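Local coordinates for sugar ABC transporter (Sugar-binding protein) (Bacillus halodurans, PDB 4YO7) that probably binds sugars or related polyols for an ABC uptake system and holds a myo-inositol molecule between its two lobes, at residues M185-E188 / G189-I193; S150-S153 / G154-M158; R134-D137 / G138-Q141. One frame throughout, in Å; residues are numbered along the deposited sequence.

Contact 1 of 3, residues M185-E188 / G189-I193; sequences MRTE and GNKQI. With INS (1,2,3,4,5,6-hexahydroxy-cyclohexane), chain F.
Glu188 and Gln192 meet one turn apart on the partly exposed flank of helix 181-195, where a side-chain hydrogen bond is added to the backbone bond from Gln192 N to Glu188 O. Gln192 NE2 donates to Glu188 OE2 at 3.0 Å, using the carboxylate's anti lone pair, the one turned away from OE1. The two flat groups stand almost perpendicular, 83° between their planes, yet the acceptor lies close to the amide plane of Gln192. Glu188 reaches this position with CG anti to the backbone N (chi1 172°) and a bend at chi2, which folds its carboxylate along the helix toward Gln192.

The inward side is much denser. Gly189 N and Asn190 N donate to Met185 O and Arg186 O, continuing the alpha-helical ladder, and Thr187 O receives Lys191 N at 2.9 Å. Thr187 is buried, with OG1 hydrogen-bonded to Asp175 and Asn235, while its methyl CG2 lies alongside the lysine chain, 3.9 Å from Lys191 CE. That aliphatic chain runs extended past the threonine and delivers its amine to Gln205. The helix belongs to a beta-alpha-beta unit, between strands 169-175 and 200-207 of one lobe of a periplasmic-binding-protein fold, and Thr187 and Asn190 pack on Ile173 of the first strand.

Arg186 leaves the same turn for the ligand. Its chain is straight from CG to NE and presents the guanidinium edge to the inositol, so that one hydroxyl oxygen is gripped by two N-H groups: NH1 lies 2.8 Å from inositol O4 and NH2 lies 2.9 Å from that oxygen. Both N-H...O angles are bent, as expected of a fork closing on one acceptor. NH2 also bonds to Tyr311 OH, a second partner that limits rotation of the guanidinium.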
loop_
_atom_site.group_PDB
_atom_site.type_symbol
_atom_site.label_atom_id
_atom_site.label_comp_id
_atom_site.label_asym_id
_atom_site.label_seq_id
_atom_site.Cartn_x
_atom_site.Cartn_y
_atom_site.Cartn_z
HETATM N N MSE A 185 7.080 7.005 4.757
HETATM C CA MSE A 185 8.137 6.068 5.078
HETATM C C MSE A 185 8.772 5.428 3.846
HETATM O O MSE A 185 9.958 5.098 3.879
HETATM C CB MSE A 185 7.623 5.006 6.059
HETATM C CG MSE A 185 7.290 5.608 7.417
HETATM SE SE MSE A 185 8.892 6.361 8.305
HETATM C CE MSE A 185 9.641 4.732 8.995
ATOM N N ARG A 186 8.049 5.305 2.732
ATOM C CA ARG A 186 8.708 4.868 1.495
ATOM C C ARG A 186 9.716 5.920 1.056
ATOM O O ARG A 186 10.870 5.609 0.739
ATOM C CB ARG A 186 7.689 4.579 0.392
ATOM C CG ARG A 186 6.997 3.277 0.620
ATOM C CD ARG A 186 5.834 3.070 -0.323
ATOM N NE ARG A 186 5.156 1.818 -0.031
ATOM C CZ ARG A 186 3.971 1.484 -0.529
ATOM N NH1 ARG A 186 3.332 2.311 -1.347
ATOM N NH2 ARG A 186 3.420 0.336 -0.199
ATOM N N THR A 187 9.303 7.177 1.078
ATOM C CA THR A 187 10.215 8.250 0.731
ATOM C C THR A 187 11.367 8.368 1.705
ATOM O O THR A 187 12.478 8.648 1.281
ATOM C CB THR A 187 9.443 9.568 0.622
ATOM O OG1 THR A 187 8.596 9.457 -0.505
ATOM C CG2 THR A 187 10.359 10.791 0.405
ATOM N N GLU A 188 11.120 8.126 2.990
ATOM C CA GLU A 188 12.202 8.144 3.970
ATOM C C GLU A 188 13.219 7.032 3.665
ATOM O O GLU A 188 14.439 7.264 3.730
ATOM C CB GLU A 188 11.666 8.026 5.402
ATOM C CG GLU A 188 12.771 7.846 6.456
ATOM C CD GLU A 188 13.667 9.064 6.617
ATOM O OE1 GLU A 188 13.304 10.171 6.134
ATOM O OE2 GLU A 188 14.743 8.909 7.248
ATOM N N GLY A 189 12.738 5.856 3.284
ATOM C CA GLY A 189 13.625 4.763 2.924
ATOM C C GLY A 189 14.431 5.132 1.688
ATOM O O GLY A 189 15.631 4.874 1.625
ATOM N N ASN A 190 13.767 5.723 0.698
ATOM C CA ASN A 190 14.490 6.200 -0.482
ATOM C C ASN A 190 15.621 7.143 -0.063
ATOM O O ASN A 190 16.773 7.006 -0.488
ATOM C CB ASN A 190 13.601 6.966 -1.449
ATOM C CG ASN A 190 12.569 6.106 -2.156
ATOM O OD1 ASN A 190 12.653 4.866 -2.228
ATOM N ND2 ASN A 190 11.605 6.778 -2.734
ATOM N N LYS A 191 15.271 8.137 0.757
ATOM C CA LYS A 191 16.253 9.141 1.145
ATOM C C LYS A 191 17.387 8.586 1.999
ATOM O O LYS A 191 18.503 9.115 1.958
ATOM C CB LYS A 191 15.567 10.301 1.860
ATOM C CG LYS A 191 14.700 11.098 0.894
ATOM C CD LYS A 191 14.162 12.386 1.491
ATOM C CE LYS A 191 13.382 13.194 0.458
ATOM N NZ LYS A 191 12.996 14.547 0.970
ATOM N N GLN A 192 17.131 7.534 2.767
ATOM C CA GLN A 192 18.197 6.941 3.574
ATOM C C GLN A 192 19.249 6.316 2.670
ATOM O O GLN A 192 20.451 6.387 2.982
ATOM C CB GLN A 192 17.634 5.919 4.553
ATOM C CG GLN A 192 17.000 6.594 5.787
ATOM C CD GLN A 192 16.479 5.609 6.818
ATOM O OE1 GLN A 192 16.756 4.412 6.749
ATOM N NE2 GLN A 192 15.734 6.120 7.801
ATOM N N ILE A 193 18.822 5.741 1.545
ATOM C CA ILE A 193 19.771 5.161 0.595
ATOM C C ILE A 193 20.480 6.290 -0.139
ATOM O O ILE A 193 21.693 6.245 -0.387
ATOM C CB ILE A 193 19.096 4.220 -0.440
ATOM C CG1 ILE A 193 18.419 3.016 0.235
ATOM C CG2 ILE A 193 20.112 3.768 -1.510
ATOM C CD1 ILE A 193 19.325 2.155 1.115
HETATM C C1 INS F . -2.544 2.363 -1.175
HETATM C C2 INS F . -2.281 2.004 -2.633
HETATM C C3 INS F . -0.779 1.795 -2.825
HETATM C C4 INS F . -0.250 0.678 -1.917
HETATM C C5 INS F . -0.566 1.029 -0.448
HETATM C C6 INS F . -2.062 1.242 -0.270
HETATM O O1 INS F . -3.968 2.547 -0.944
HETATM O O2 INS F . -2.974 0.789 -2.913
HETATM O O3 INS F . -0.583 1.459 -4.231
HETATM O O4 INS F . 1.177 0.584 -2.043
HETATM O O5 INS F . -0.169 -0.083 0.374
HETATM O O6 INS F . -2.297 1.646 1.135
#

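Contact 2 of 3, residues S150-S153 / G154-M158; sequences SIQS and GLLQM
Leu155 packs back against Ile151, one turn earlier in helix 150-164, and can be followed outward atom by atom. Its CB sits 3.5 Å from Ile151 O. Next along, CG is set beside the backbone N, anti to the carbonyl carbon (chi1 -69°), and so remains over that same oxygen, 3.3 Å from Ile151 O. From there CD1 turns back toward the isoleucine and ends 4.1 Å from Ile151 CG1, where the two aliphatic branches cross at a slant. That oxygen also accepts the backbone bond from Leu155 N.

Leu156 repeats the theme one residue on, but with a different partner geometry: it lies alongside Gln152, both pointing the same way, with Leu156 CD1 3.9 Å from Gln152 CG. The amide of that glutamine goes elsewhere, its OE1 accepting from Tyr311 N.

Ser153 folds its hydroxyl back toward Ser150. With OG between the backbone N and the carbonyl carbon (chi1 68°), it donates to Ser150 O at 2.8 Å, in the carbonyl plane and on a lone pair. The same carbonyl receives weak bonds from Ser153 N and Gly154 N, so three donors converge on Ser150 O, of which the hydroxyl makes the shortest bond; the same OG has a weak hydrogen bond with Arg186 NE.

Beyond the contact, Gln157 NE2 donates to Ala234 O and Met158 touches Val233 on strand 231-234. Against helix 181-195 the approach is very close, since two glycines face each other, Gly154 CA lying 4.4 Å from Gly189 CA.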
loop_
_atom_site.group_PDB
_atom_site.type_symbol
_atom_site.label_atom_id
_atom_site.label_comp_id
_atom_site.label_asym_id
_atom_site.label_seq_id
_atom_site.Cartn_x
_atom_site.Cartn_y
_atom_site.Cartn_z
ATOM N N SER A 150 6.560 -0.275 5.592
ATOM C CA SER A 150 6.732 0.620 4.469
ATOM C C SER A 150 8.165 1.028 4.188
ATOM O O SER A 150 8.575 1.051 3.023
ATOM C CB SER A 150 5.898 1.879 4.707
ATOM O OG SER A 150 4.531 1.547 4.747
ATOM N N ILE A 151 8.928 1.363 5.226
ATOM C CA ILE A 151 10.279 1.857 4.973
ATOM C C ILE A 151 11.125 0.785 4.281
ATOM O O ILE A 151 12.006 1.136 3.486
ATOM C CB ILE A 151 10.977 2.333 6.254
ATOM C CG1 ILE A 151 12.249 3.101 5.894
ATOM C CG2 ILE A 151 11.238 1.184 7.183
ATOM C CD1 ILE A 151 12.858 3.863 7.013
ATOM N N GLN A 152 10.832 -0.496 4.553
ATOM C CA GLN A 152 11.540 -1.627 3.933
ATOM C C GLN A 152 11.357 -1.573 2.407
ATOM O O GLN A 152 12.314 -1.808 1.645
ATOM C CB GLN A 152 11.047 -2.985 4.509
ATOM C CG GLN A 152 11.492 -4.263 3.728
ATOM C CD GLN A 152 10.985 -5.628 4.314
ATOM O OE1 GLN A 152 9.780 -5.952 4.311
ATOM N NE2 GLN A 152 11.933 -6.442 4.772
ATOM N N SER A 153 10.152 -1.257 1.941
ATOM C CA SER A 153 9.950 -1.186 0.493
ATOM C C SER A 153 10.715 -0.012 -0.150
ATOM O O SER A 153 11.256 -0.159 -1.261
ATOM C CB SER A 153 8.459 -1.125 0.134
ATOM O OG SER A 153 7.784 0.053 0.502
ATOM N N GLY A 154 10.796 1.131 0.538
ATOM C CA GLY A 154 11.555 2.259 0.014
ATOM C C GLY A 154 13.050 1.974 0.012
ATOM O O GLY A 154 13.764 2.342 -0.930
ATOM N N LEU A 155 13.528 1.266 1.041
ATOM C CA LEU A 155 14.936 0.864 1.103
ATOM C C LEU A 155 15.276 -0.143 -0.004
ATOM O O LEU A 155 16.288 0.003 -0.693
ATOM C CB LEU A 155 15.266 0.277 2.468
ATOM C CG LEU A 155 15.268 1.220 3.669
ATOM C CD1 LEU A 155 15.231 0.426 4.955
ATOM C CD2 LEU A 155 16.499 2.098 3.660
ATOM N N LEU A 156 14.422 -1.136 -0.205
ATOM C CA LEU A 156 14.675 -2.170 -1.220
ATOM C C LEU A 156 14.682 -1.559 -2.605
ATOM O O LEU A 156 15.561 -1.847 -3.412
ATOM C CB LEU A 156 13.624 -3.277 -1.144
ATOM C CG LEU A 156 13.717 -4.260 0.021
ATOM C CD1 LEU A 156 12.431 -5.097 0.084
ATOM C CD2 LEU A 156 14.953 -5.184 -0.082
ATOM N N GLN A 157 13.687 -0.710 -2.860
ATOM C CA GLN A 157 13.517 -0.047 -4.139
ATOM C C GLN A 157 14.741 0.783 -4.493
ATOM O O GLN A 157 15.292 0.678 -5.584
ATOM C CB GLN A 157 12.267 0.853 -4.085
ATOM C CG GLN A 157 11.983 1.598 -5.337
ATOM C CD GLN A 157 10.879 2.615 -5.142
ATOM O OE1 GLN A 157 10.839 3.330 -4.122
ATOM N NE2 GLN A 157 9.970 2.698 -6.106
HETATM N N MSE A 158 15.157 1.637 -3.562
HETATM C CA MSE A 158 16.213 2.583 -3.862
HETATM C C MSE A 158 17.590 1.941 -3.804
HETATM O O MSE A 158 18.503 2.374 -4.501
HETATM C CB MSE A 158 16.134 3.780 -2.906
HETATM C CG MSE A 158 16.993 4.938 -3.284
HETATM SE SE MSE A 158 16.508 5.769 -4.992
HETATM C CE MSE A 158 18.265 5.930 -5.775
#

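Contact 3 of 3, residues R134-D137 / G138-Q141; sequences RTFD and GVDQ. With INS (1,2,3,4,5,6-hexahydroxy-cyclohexane), chain F.
Phe136 and Val139 face each other across a tight turn, the valine lying over one face of the aromatic ring. Val139 CB is 4.2 Å from the ring centroid and only 11° off the normal, a CH-pi contact. The backbone joins in from the same residue, with Val139 N 3.5 Å from Phe136 CE2. Thr135 meets the valine at about a right angle, its OG1 3.3 Å from Val139 CG1; chi1 of -167° swings that hydroxyl away from the threonine's own N and toward Val139.

The turn itself is type II, from Phe136 to Val139, closed by Val139 N donating to Phe136 O at 3.1 Å from above the carbonyl plane. Gly138 takes its third position with phi 120°, where a side chain would collide with the carbonyl oxygen of Asp137.

Arg134, at the other end, points to the inositol. NH2 donates almost straight to inositol O1 at 2.7 Å, while NE reaches inositol O6 at 3.0 Å, and NH1 is held by Pro109 O. A methionine here would be likely to leave both hydroxyls without these donors and Pro109 O without its partner. The loop thus couples a glycine-containing type II turn, packed through Phe136 on helix 112-125, to the polyol pocket in the interlobe cleft of a periplasmic binding protein.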
loop_
_atom_site.group_PDB
_atom_site.type_symbol
_atom_site.label_atom_id
_atom_site.label_comp_id
_atom_site.label_asym_id
_atom_site.label_seq_id
_atom_site.Cartn_x
_atom_site.Cartn_y
_atom_site.Cartn_z
ATOM N N ARG A 134 -2.588 -0.216 5.986
ATOM C CA ARG A 134 -2.110 1.128 6.332
ATOM C C ARG A 134 -1.968 1.285 7.837
ATOM O O ARG A 134 -2.929 1.138 8.578
ATOM C CB ARG A 134 -3.052 2.198 5.793
ATOM C CG ARG A 134 -3.208 2.193 4.314
ATOM C CD ARG A 134 -4.252 3.191 3.918
ATOM N NE ARG A 134 -4.414 3.346 2.479
ATOM C CZ ARG A 134 -5.215 4.258 1.925
ATOM N NH1 ARG A 134 -5.943 5.078 2.688
ATOM N NH2 ARG A 134 -5.280 4.363 0.614
ATOM N N THR A 135 -0.774 1.648 8.270
ATOM C CA THR A 135 -0.506 1.867 9.674
ATOM C C THR A 135 -0.541 3.372 9.967
ATOM O O THR A 135 -0.759 4.205 9.082
ATOM C CB THR A 135 0.849 1.221 10.085
ATOM O OG1 THR A 135 0.947 1.178 11.515
ATOM C CG2 THR A 135 2.071 1.942 9.503
ATOM N N PHE A 136 -0.327 3.705 11.225
ATOM C CA PHE A 136 -0.423 5.069 11.707
ATOM C C PHE A 136 0.194 5.108 13.077
ATOM O O PHE A 136 0.307 4.067 13.737
ATOM C CB PHE A 136 -1.869 5.523 11.780
ATOM C CG PHE A 136 -2.741 4.610 12.585
ATOM C CD1 PHE A 136 -3.281 3.476 12.023
ATOM C CD2 PHE A 136 -3.051 4.906 13.902
ATOM C CE1 PHE A 136 -4.095 2.657 12.765
ATOM C CE2 PHE A 136 -3.864 4.057 14.643
ATOM C CZ PHE A 136 -4.381 2.951 14.067
ATOM N N ASP A 137 0.606 6.305 13.510
ATOM C CA ASP A 137 1.079 6.488 14.869
ATOM C C ASP A 137 -0.063 6.238 15.831
ATOM O O ASP A 137 -1.081 6.944 15.801
ATOM C CB ASP A 137 1.651 7.895 15.069
ATOM C CG ASP A 137 2.961 8.118 14.348
ATOM O OD1 ASP A 137 3.551 7.178 13.779
ATOM O OD2 ASP A 137 3.425 9.273 14.375
ATOM N N GLY A 138 0.066 5.177 16.623
ATOM C CA GLY A 138 -0.998 4.763 17.512
ATOM C C GLY A 138 -1.506 3.368 17.234
ATOM O O GLY A 138 -2.357 2.885 17.951
ATOM N N VAL A 139 -0.981 2.728 16.195
ATOM C CA VAL A 139 -1.463 1.423 15.759
ATOM C C VAL A 139 -1.352 0.345 16.830
ATOM O O VAL A 139 -2.097 -0.636 16.794
ATOM C CB VAL A 139 -0.678 0.962 14.494
ATOM C CG1 VAL A 139 0.797 0.679 14.793
ATOM C CG2 VAL A 139 -1.362 -0.262 13.806
ATOM N N ASP A 140 -0.435 0.511 17.779
ATOM C CA ASP A 140 -0.283 -0.528 18.801
ATOM C C ASP A 140 -1.442 -0.511 19.798
ATOM O O ASP A 140 -1.509 -1.373 20.690
ATOM C CB ASP A 140 1.102 -0.457 19.516
ATOM C CG ASP A 140 1.315 0.773 20.365
ATOM O OD1 ASP A 140 0.333 1.474 20.718
ATOM O OD2 ASP A 140 2.505 0.981 20.742
ATOM N N GLN A 141 -2.394 0.405 19.617
ATOM C CA GLN A 141 -3.603 0.396 20.426
ATOM C C GLN A 141 -4.677 -0.476 19.778
ATOM O O GLN A 141 -5.677 -0.813 20.405
ATOM C CB GLN A 141 -4.119 1.824 20.642
ATOM C CG GLN A 141 -3.244 2.574 21.613
ATOM C CD GLN A 141 -3.369 4.070 21.497
ATOM O OE1 GLN A 141 -4.472 4.618 21.541
ATOM N NE2 GLN A 141 -2.230 4.749 21.349
HETATM C C1 INS F . -2.544 2.363 -1.175
HETATM C C2 INS F . -2.281 2.004 -2.633
HETATM C C3 INS F . -0.779 1.795 -2.825
HETATM C C4 INS F . -0.250 0.678 -1.917
HETATM C C5 INS F . -0.566 1.029 -0.448
HETATM C C6 INS F . -2.062 1.242 -0.270
HETATM O O1 INS F . -3.968 2.547 -0.944
HETATM O O2 INS F . -2.974 0.789 -2.913
HETATM O O3 INS F . -0.583 1.459 -4.231
HETATM O O4 INS F . 1.177 0.584 -2.043
HETATM O O5 INS F . -0.169 -0.083 0.374
HETATM O O6 INS F . -2.297 1.646 1.135
#

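From the N terminus, the chain first meets contact 3, whose turn lies in the loop between strands 129-132 and 144-147 of the six-stranded sheet. It then passes along strand 144-147 into the other lobe, where contact 2 lies on helix 150-164. Strand 169-175 follows, and contact 1 lies on helix 181-195. Contact 3 closes a tight turn, whereas contacts 2 and 1 link successive turns of a single helix each; the three run in series without nesting or crossing. Contacts 1 and 2 touch, with Arg186 NE making a weak hydrogen bond to Ser153 OG. Contacts 1 and 3, centres about 19 Å apart, do not touch but meet the same inositol from different lobes.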